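Long-range contacts in P43 (Trichuris muris, PDB 6QIX), which tethers to extracellular matrix and inhibits interleukin-13 function as the major secreted protein of a parasitic whipworm: residues A[23-28]-A[94-99]; A[48-53]-A[79-84]. All coordinates share one frame; numbering follows the deposited sequence.

Contact 1: A[23-28]-A[94-99]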
ATOM      1  N   PRO A  23      18.296  -0.905  24.021  1.00 65.57           N
ATOM      2  CA  PRO A  23      19.114   0.296  24.210  1.00 66.82           C
ATOM      3  C   PRO A  23      18.516   1.492  23.477  1.00 67.37           C
ATOM      4  O   PRO A  23      17.783   1.351  22.497  1.00 67.55           O
ATOM      5  CB  PRO A  23      20.473  -0.100  23.621  1.00 66.59           C
ATOM      6  CG  PRO A  23      20.163  -1.186  22.647  1.00 66.64           C
ATOM      7  CD  PRO A  23      18.977  -1.924  23.205  1.00 65.60           C
ATOM      8  N   ASP A  24      18.830   2.685  23.971  1.00 67.63           N
ATOM      9  CA  ASP A  24      18.329   3.889  23.324  1.00 69.10           C
ATOM     10  C   ASP A  24      19.170   4.211  22.089  1.00 66.20           C
ATOM     11  O   ASP A  24      20.282   3.704  21.908  1.00 65.54           O
ATOM     12  CB  ASP A  24      18.324   5.067  24.299  1.00 72.87           C
ATOM     13  CG  ASP A  24      17.710   4.714  25.640  1.00 75.48           C
ATOM     14  OD1 ASP A  24      16.543   5.074  25.893  1.00 77.27           O
ATOM     15  OD2 ASP A  24      18.402   4.071  26.448  1.00 76.55           O
ATOM     16  N   PHE A  25      18.611   5.051  21.219  1.00 64.02           N
ATOM     17  CA  PHE A  25      19.277   5.390  19.970  1.00 59.84           C
ATOM     18  C   PHE A  25      20.451   6.331  20.226  1.00 59.66           C
ATOM     19  O   PHE A  25      20.516   7.020  21.249  1.00 57.77           O
ATOM     20  CB  PHE A  25      18.285   6.037  18.997  1.00 57.22           C
ATOM     21  CG  PHE A  25      17.229   5.079  18.487  1.00 53.22           C
ATOM     22  CD1 PHE A  25      17.470   4.293  17.374  1.00 50.18           C
ATOM     23  CD2 PHE A  25      15.998   4.968  19.132  1.00 49.50           C
ATOM     24  CE1 PHE A  25      16.515   3.406  16.932  1.00 49.26           C
ATOM     25  CE2 PHE A  25      15.033   4.114  18.669  1.00 47.87           C
ATOM     26  CZ  PHE A  25      15.295   3.315  17.588  1.00 46.38           C
ATOM     27  N   GLY A  26      21.406   6.327  19.282  1.00 60.10           N
ATOM     28  CA  GLY A  26      22.548   7.222  19.277  1.00 60.59           C
ATOM     29  C   GLY A  26      22.236   8.628  18.826  1.00 62.16           C
ATOM     30  O   GLY A  26      23.094   9.512  18.795  1.00 60.06           O
ATOM     31  N   ASP A  27      20.990   8.848  18.458  1.00 66.98           N
ATOM     32  CA  ASP A  27      20.496  10.152  18.059  1.00 70.12           C
ATOM     33  C   ASP A  27      21.317  10.888  16.999  1.00 63.22           C
ATOM     34  O   ASP A  27      22.253  10.355  16.395  1.00 62.25           O
ATOM     35  CB  ASP A  27      20.324  11.030  19.303  1.00 76.61           C
ATOM     36  CG  ASP A  27      19.382  10.414  20.321  1.00 83.58           C
ATOM     37  OD1 ASP A  27      19.592   9.238  20.685  1.00 87.49           O
ATOM     38  OD2 ASP A  27      18.425  11.106  20.743  1.00 85.46           O
ATOM     39  N   TRP A  28      20.954  12.138  16.798  1.00 54.08           N
ATOM     40  CA  TRP A  28      20.564  12.570  15.471  1.00 50.30           C
ATOM     41  C   TRP A  28      21.733  12.898  14.559  1.00 48.74           C
ATOM     42  O   TRP A  28      22.614  13.680  14.912  1.00 47.44           O
ATOM     43  CB  TRP A  28      19.629  13.762  15.617  1.00 47.52           C
ATOM     44  CG  TRP A  28      18.399  13.447  16.420  1.00 45.00           C
ATOM     45  CD1 TRP A  28      18.124  13.865  17.683  1.00 45.44           C
ATOM     46  CD2 TRP A  28      17.274  12.645  16.006  1.00 46.54           C
ATOM     47  NE1 TRP A  28      16.898  13.386  18.082  1.00 46.70           N
ATOM     48  CE2 TRP A  28      16.354  12.642  17.069  1.00 46.90           C
ATOM     49  CE3 TRP A  28      16.955  11.948  14.836  1.00 44.71           C
ATOM     50  CZ2 TRP A  28      15.138  11.957  17.006  1.00 47.68           C
ATOM     51  CZ3 TRP A  28      15.742  11.266  14.771  1.00 45.37           C
ATOM     52  CH2 TRP A  28      14.850  11.277  15.850  1.00 46.42           C
ATOM     53  N   PRO A  94      16.435  -1.012  14.333  1.00 37.13           N
ATOM     54  CA  PRO A  94      17.698  -0.260  14.403  1.00 39.29           C
ATOM     55  C   PRO A  94      17.600   1.228  14.107  1.00 39.24           C
ATOM     56  O   PRO A  94      18.538   1.960  14.454  1.00 41.75           O
ATOM     57  CB  PRO A  94      18.580  -0.950  13.348  1.00 39.96           C
ATOM     58  CG  PRO A  94      17.616  -1.555  12.382  1.00 39.14           C
ATOM     59  CD  PRO A  94      16.413  -1.960  13.204  1.00 38.30           C
ATOM     60  N   LEU A  95      16.519   1.709  13.503  1.00 38.56           N
ATOM     61  CA  LEU A  95      16.465   3.077  13.018  1.00 37.99           C
ATOM     62  C   LEU A  95      15.305   3.848  13.636  1.00 38.89           C
ATOM     63  O   LEU A  95      14.290   3.283  14.055  1.00 39.27           O
ATOM     64  CB  LEU A  95      16.329   3.112  11.483  1.00 37.74           C
ATOM     65  CG  LEU A  95      17.445   2.389  10.731  1.00 39.21           C
ATOM     66  CD1 LEU A  95      17.180   2.486   9.222  1.00 40.19           C
ATOM     67  CD2 LEU A  95      18.826   2.960  11.104  1.00 40.47           C
ATOM     68  N   ASP A  96      15.440   5.173  13.617  1.00 36.65           N
ATOM     69  CA  ASP A  96      14.384   6.047  14.113  1.00 36.76           C
ATOM     70  C   ASP A  96      14.463   7.395  13.404  1.00 36.33           C
ATOM     71  O   ASP A  96      15.542   7.997  13.316  1.00 38.47           O
ATOM     72  CB  ASP A  96      14.493   6.222  15.636  1.00 36.87           C
ATOM     73  CG  ASP A  96      13.275   6.899  16.219  1.00 38.01           C
ATOM     74  OD1 ASP A  96      12.160   6.402  15.970  1.00 37.49           O
ATOM     75  OD2 ASP A  96      13.426   7.954  16.881  1.00 40.25           O
ATOM     76  N   GLY A  97      13.317   7.856  12.895  1.00 34.31           N
ATOM     77  CA  GLY A  97      13.285   9.054  12.078  1.00 32.86           C
ATOM     78  C   GLY A  97      12.417  10.189  12.592  1.00 33.07           C
ATOM     79  O   GLY A  97      11.542   9.999  13.443  1.00 33.40           O
ATOM     80  N   GLU A  98      12.673  11.388  12.076  1.00 32.61           N
ATOM     81  CA  GLU A  98      11.867  12.568  12.356  1.00 33.45           C
ATOM     82  C   GLU A  98      11.640  13.327  11.056  1.00 32.29           C
ATOM     83  O   GLU A  98      12.546  13.403  10.216  1.00 30.31           O
ATOM     84  CB  GLU A  98      12.559  13.469  13.370  1.00 36.29           C
ATOM     85  CG  GLU A  98      11.673  13.892  14.497  1.00 41.51           C
ATOM     86  CD  GLU A  98      12.451  14.456  15.650  1.00 45.55           C
ATOM     87  OE1 GLU A  98      13.457  15.155  15.384  1.00 47.57           O
ATOM     88  OE2 GLU A  98      12.057  14.192  16.814  1.00 48.80           O
ATOM     89  N   VAL A  99      10.431  13.876  10.894  1.00 30.42           N
ATOM     90  CA  VAL A  99      10.045  14.591   9.683  1.00 29.94           C
ATOM     91  C   VAL A  99       9.576  16.000  10.044  1.00 31.69           C
ATOM     92  O   VAL A  99       8.840  16.201  11.020  1.00 31.89           O
ATOM     93  CB  VAL A  99       8.948  13.816   8.923  1.00 28.99           C
ATOM     94  CG1 VAL A  99       8.219  14.678   7.921  1.00 28.87           C
ATOM     95  CG2 VAL A  99       9.534  12.597   8.187  1.00 29.21           C
TER

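Contact 2: A[48-53]-A[79-84]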
ATOM      1  N   HIS A  48      20.682   7.637   2.783  1.00 40.72           N
ATOM      2  CA  HIS A  48      21.928   8.315   3.130  1.00 42.40           C
ATOM      3  C   HIS A  48      21.810   9.050   4.458  1.00 40.14           C
ATOM      4  O   HIS A  48      22.788   9.123   5.215  1.00 40.17           O
ATOM      5  CB  HIS A  48      22.326   9.298   2.029  1.00 45.01           C
ATOM      6  CG  HIS A  48      22.695   8.635   0.744  1.00 49.20           C
ATOM      7  ND1 HIS A  48      22.823   9.327  -0.441  1.00 51.09           N
ATOM      8  CD2 HIS A  48      22.942   7.335   0.452  1.00 51.33           C
ATOM      9  CE1 HIS A  48      23.140   8.482  -1.405  1.00 53.00           C
ATOM     10  NE2 HIS A  48      23.223   7.269  -0.889  1.00 52.32           N
ATOM     11  N   ALA A  49      20.633   9.615   4.745  1.00 40.76           N
ATOM     12  CA  ALA A  49      20.419  10.318   6.009  1.00 40.97           C
ATOM     13  C   ALA A  49      20.622   9.401   7.204  1.00 39.28           C
ATOM     14  O   ALA A  49      21.062   9.856   8.260  1.00 40.59           O
ATOM     15  CB  ALA A  49      19.008  10.913   6.049  1.00 42.35           C
ATOM     16  N   CYS A  50      20.275   8.127   7.070  1.00 40.15           N
ATOM     17  CA  CYS A  50      20.527   7.131   8.107  1.00 44.34           C
ATOM     18  C   CYS A  50      21.931   6.548   8.033  1.00 45.27           C
ATOM     19  O   CYS A  50      22.243   5.613   8.777  1.00 45.69           O
ATOM     20  CB  CYS A  50      19.500   5.991   8.014  1.00 45.69           C
ATOM     21  SG  CYS A  50      17.803   6.478   8.495  1.00 46.47           S
ATOM     22  N   GLY A  51      22.767   7.045   7.132  1.00 46.84           N
ATOM     23  CA  GLY A  51      24.120   6.536   7.020  1.00 49.20           C
ATOM     24  C   GLY A  51      24.206   5.176   6.367  1.00 53.28           C
ATOM     25  O   GLY A  51      25.023   4.349   6.784  1.00 54.19           O
ATOM     26  N   MET A  52      23.392   4.926   5.344  1.00 54.02           N
ATOM     27  CA  MET A  52      23.339   3.627   4.697  1.00 55.45           C
ATOM     28  C   MET A  52      23.314   3.804   3.191  1.00 57.06           C
ATOM     29  O   MET A  52      22.726   4.758   2.674  1.00 56.57           O
ATOM     30  CB  MET A  52      22.104   2.850   5.135  1.00 57.73           C
ATOM     31  CG  MET A  52      21.812   3.014   6.596  1.00 62.74           C
ATOM     32  SD  MET A  52      20.310   2.166   7.058  1.00 68.22           S
ATOM     33  CE  MET A  52      20.925   0.509   7.314  1.00 66.32           C
ATOM     34  N   HIS A  53      23.957   2.870   2.493  1.00 59.88           N
ATOM     35  CA  HIS A  53      23.871   2.816   1.041  1.00 64.40           C
ATOM     36  C   HIS A  53      22.427   2.580   0.610  1.00 62.45           C
ATOM     37  O   HIS A  53      21.637   1.944   1.316  1.00 63.02           O
ATOM     38  CB  HIS A  53      24.772   1.702   0.490  1.00 71.62           C
ATOM     39  CG  HIS A  53      26.179   2.134   0.224  1.00 80.34           C
ATOM     40  ND1 HIS A  53      26.553   3.459   0.148  1.00 84.25           N
ATOM     41  CD2 HIS A  53      27.308   1.412   0.019  1.00 85.27           C
ATOM     42  CE1 HIS A  53      27.851   3.536  -0.089  1.00 85.53           C
ATOM     43  NE2 HIS A  53      28.333   2.307  -0.172  1.00 87.07           N
ATOM     44  N   PHE A  79       9.559  17.721   2.506  1.00 22.64           N
ATOM     45  CA  PHE A  79       9.876  17.612   3.925  1.00 20.81           C
ATOM     46  C   PHE A  79      11.352  17.331   4.117  1.00 22.67           C
ATOM     47  O   PHE A  79      12.007  16.797   3.229  1.00 27.46           O
ATOM     48  CB  PHE A  79       9.070  16.489   4.588  1.00 21.93           C
ATOM     49  CG  PHE A  79       9.378  15.145   4.062  1.00 23.80           C
ATOM     50  CD1 PHE A  79      10.278  14.320   4.735  1.00 24.81           C
ATOM     51  CD2 PHE A  79       8.780  14.679   2.890  1.00 23.43           C
ATOM     52  CE1 PHE A  79      10.546  13.053   4.272  1.00 24.70           C
ATOM     53  CE2 PHE A  79       9.064  13.394   2.410  1.00 24.60           C
ATOM     54  CZ  PHE A  79       9.951  12.598   3.096  1.00 23.94           C
ATOM     55  N   LYS A  80      11.864  17.746   5.270  1.00 22.50           N
ATOM     56  CA  LYS A  80      13.183  17.367   5.753  1.00 26.72           C
ATOM     57  C   LYS A  80      13.055  16.150   6.648  1.00 27.59           C
ATOM     58  O   LYS A  80      12.015  15.935   7.267  1.00 28.88           O
ATOM     59  CB  LYS A  80      13.823  18.482   6.560  1.00 31.95           C
ATOM     60  CG  LYS A  80      13.840  19.790   5.881  1.00 32.82           C
ATOM     61  CD  LYS A  80      14.612  20.786   6.762  1.00 33.76           C
ATOM     62  CE  LYS A  80      14.697  22.149   6.135  1.00 35.81           C
ATOM     63  NZ  LYS A  80      15.459  23.052   7.012  1.00 36.91           N
ATOM     64  N   PHE A  81      14.150  15.382   6.746  1.00 28.76           N
ATOM     65  CA  PHE A  81      14.223  14.144   7.516  1.00 28.29           C
ATOM     66  C   PHE A  81      15.535  14.097   8.292  1.00 29.66           C
ATOM     67  O   PHE A  81      16.564  14.613   7.853  1.00 30.94           O
ATOM     68  CB  PHE A  81      14.082  12.943   6.550  1.00 29.08           C
ATOM     69  CG  PHE A  81      14.247  11.579   7.173  1.00 30.15           C
ATOM     70  CD1 PHE A  81      13.174  10.951   7.806  1.00 29.23           C
ATOM     71  CD2 PHE A  81      15.439  10.885   7.034  1.00 28.87           C
ATOM     72  CE1 PHE A  81      13.308   9.672   8.326  1.00 30.18           C
ATOM     73  CE2 PHE A  81      15.575   9.601   7.565  1.00 29.66           C
ATOM     74  CZ  PHE A  81      14.514   9.006   8.207  1.00 30.28           C
ATOM     75  N   ARG A  82      15.496  13.443   9.447  1.00 31.17           N
ATOM     76  CA  ARG A  82      16.720  13.110  10.161  1.00 32.37           C
ATOM     77  C   ARG A  82      16.525  11.766  10.833  1.00 32.67           C
ATOM     78  O   ARG A  82      15.399  11.331  11.067  1.00 33.65           O
ATOM     79  CB  ARG A  82      17.118  14.186  11.180  1.00 33.93           C
ATOM     80  CG  ARG A  82      16.226  14.324  12.386  1.00 34.27           C
ATOM     81  CD  ARG A  82      16.853  15.344  13.365  1.00 37.91           C
ATOM     82  NE  ARG A  82      16.012  15.573  14.532  1.00 41.11           N
ATOM     83  CZ  ARG A  82      16.385  16.270  15.599  1.00 44.50           C
ATOM     84  NH1 ARG A  82      17.602  16.822  15.648  1.00 45.49           N
ATOM     85  NH2 ARG A  82      15.535  16.425  16.614  1.00 43.84           N
ATOM     86  N   CYS A  83      17.646  11.121  11.149  1.00 34.05           N
ATOM     87  CA  CYS A  83      17.660   9.715  11.514  1.00 37.24           C
ATOM     88  C   CYS A  83      18.602   9.486  12.687  1.00 41.09           C
ATOM     89  O   CYS A  83      19.571  10.227  12.892  1.00 41.27           O
ATOM     90  CB  CYS A  83      18.086   8.852  10.306  1.00 39.34           C
ATOM     91  SG  CYS A  83      17.932   7.052  10.474  1.00 45.30           S
ATOM     92  N   ARG A  84      18.305   8.448  13.458  1.00 40.76           N
ATOM     93  CA  ARG A  84      19.215   7.996  14.496  1.00 43.09           C
ATOM     94  C   ARG A  84      19.226   6.476  14.488  1.00 46.37           C
ATOM     95  O   ARG A  84      18.315   5.839  13.966  1.00 45.70           O
ATOM     96  CB  ARG A  84      18.825   8.525  15.866  1.00 44.07           C
ATOM     97  CG  ARG A  84      17.445   8.142  16.330  1.00 45.66           C
ATOM     98  CD  ARG A  84      17.116   8.961  17.585  1.00 45.82           C
ATOM     99  NE  ARG A  84      15.772   8.682  18.088  1.00 49.21           N
ATOM    100  CZ  ARG A  84      15.258   9.207  19.194  1.00 48.65           C
ATOM    101  NH1 ARG A  84      15.972  10.055  19.904  1.00 51.58           N
ATOM    102  NH2 ARG A  84      14.032   8.893  19.588  1.00 48.59           N
TER
HETATM  103  O   HOH W   1      19.722  12.215   9.615  1.00 34.12           O

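Contact 1: A[23-28]-A[94-99]
D96 and E98 each come over one face of an aromatic ring, those of F25 and W28 respectively, while P94 O lies at the edge of the F25 ring and G97 C at that of W28. This is consistent with a thrombospondin type 1-like domain, in which tryptophans and arginines interleave; here W28 meets R82, and F25 packs against R84.

D96 CB stands 3.5 Å above the plane of the F25 ring, over its centre. The approach is only 12° off the normal, a CH-pi contact. P94 O is 3.5 Å from F25 CE1, where the partial positive charge of an aromatic C-H suits a carbonyl oxygen. F25 chi1 of -68° sets CG anti to its own carbonyl carbon, beside the backbone N.

Over one face of the W28 ring, E98 OE1 is 4.0 Å above the plane and offset toward the rim. The carboxylate is turned 22° from the ring plane, so the two flat groups are nearly parallel; E98 CB also touches the six-membered ring, 4.0 Å from W28 CH2. As glycine, G97 contributes only backbone here.

The acids suit their places because basic residues flank them: D96 OD2 bridges to R84 and OD1 to K147 of helix 139-151, and E98 OE1 bridges to R82, which also makes a cation-pi contact with W28. These positive charges would be expected to favour the deprotonated carboxylates. D96 serves both aromatics: its CB covers F25, while its OD2, bridged to R84, comes within 3.8 Å of W28 CH2. At the far corner of the indole, W28 CZ3 rests 3.6 Å from D96 O.

Contact 2: A[48-53]-A[79-84]
C50 and C83 are joined by a disulfide, their SG atoms 2.1 Å apart, which bonds the end of helix 39-49 to strand 79-85. The C-S-S-C torsion of 97° is close to the relaxed value. C83 reaches across with SG anti to its backbone N (chi1 -171°).

Beside the bridge the F81 ring presents its edge. C50 SG lies near the ring plane, 3.9 Å from F81 CE2, a sulfur-aromatic contact, and A49 CB meets the same edge 3.7 Å from F81 CD2. The small methyl of A49 lets the helix end come close to the strand, and the flat, apolar F81 suits a buried place next to sulfur.

One water links the backbones, donating to A49 O at 3.0 Å and accepting from C83 N at 2.8 Å, giving a partner to a carbonyl and an N-H of two buried residues.

Further out, a Schellman motif ends the helix: G51 takes a positive phi of 74°, readily accessible to glycine, and its N bonds to H48 O. R85 holds C50 O from the strand's end. L95 packs on C50, V99 and L46 on F81, and F81 N bonds to T32 OG1. The helix end is thus fixed to the face of strand 79-85 that carries F81 and C83, from which R82 and R84 point away: a disulfide tying a helix end to a neighbouring strand, as is common in small, cystine-rich secreted domains.

Overall arrangement
From the N terminus the chain first runs through the irregular segment 23-28, then along helix 39-49, whose end enters contact 2. A long stretch without helix or strand follows before strand 79-85 returns, and contact 2 closes this inner loop covalently. After a turn, strand 95-101 pairs antiparallel with 79-85 and meets the N-terminal segment in contact 1, closing a wider loop that encloses the first. The two contacts use opposite-pointing residues of strand 79-85: F81 and C83 serve the helix, whereas R82 and R84 reach into contact 1, where R84 CD packs 3.5 Å from F25 CB. Together they tie N-terminal segment, helix and two-stranded sheet into one unit.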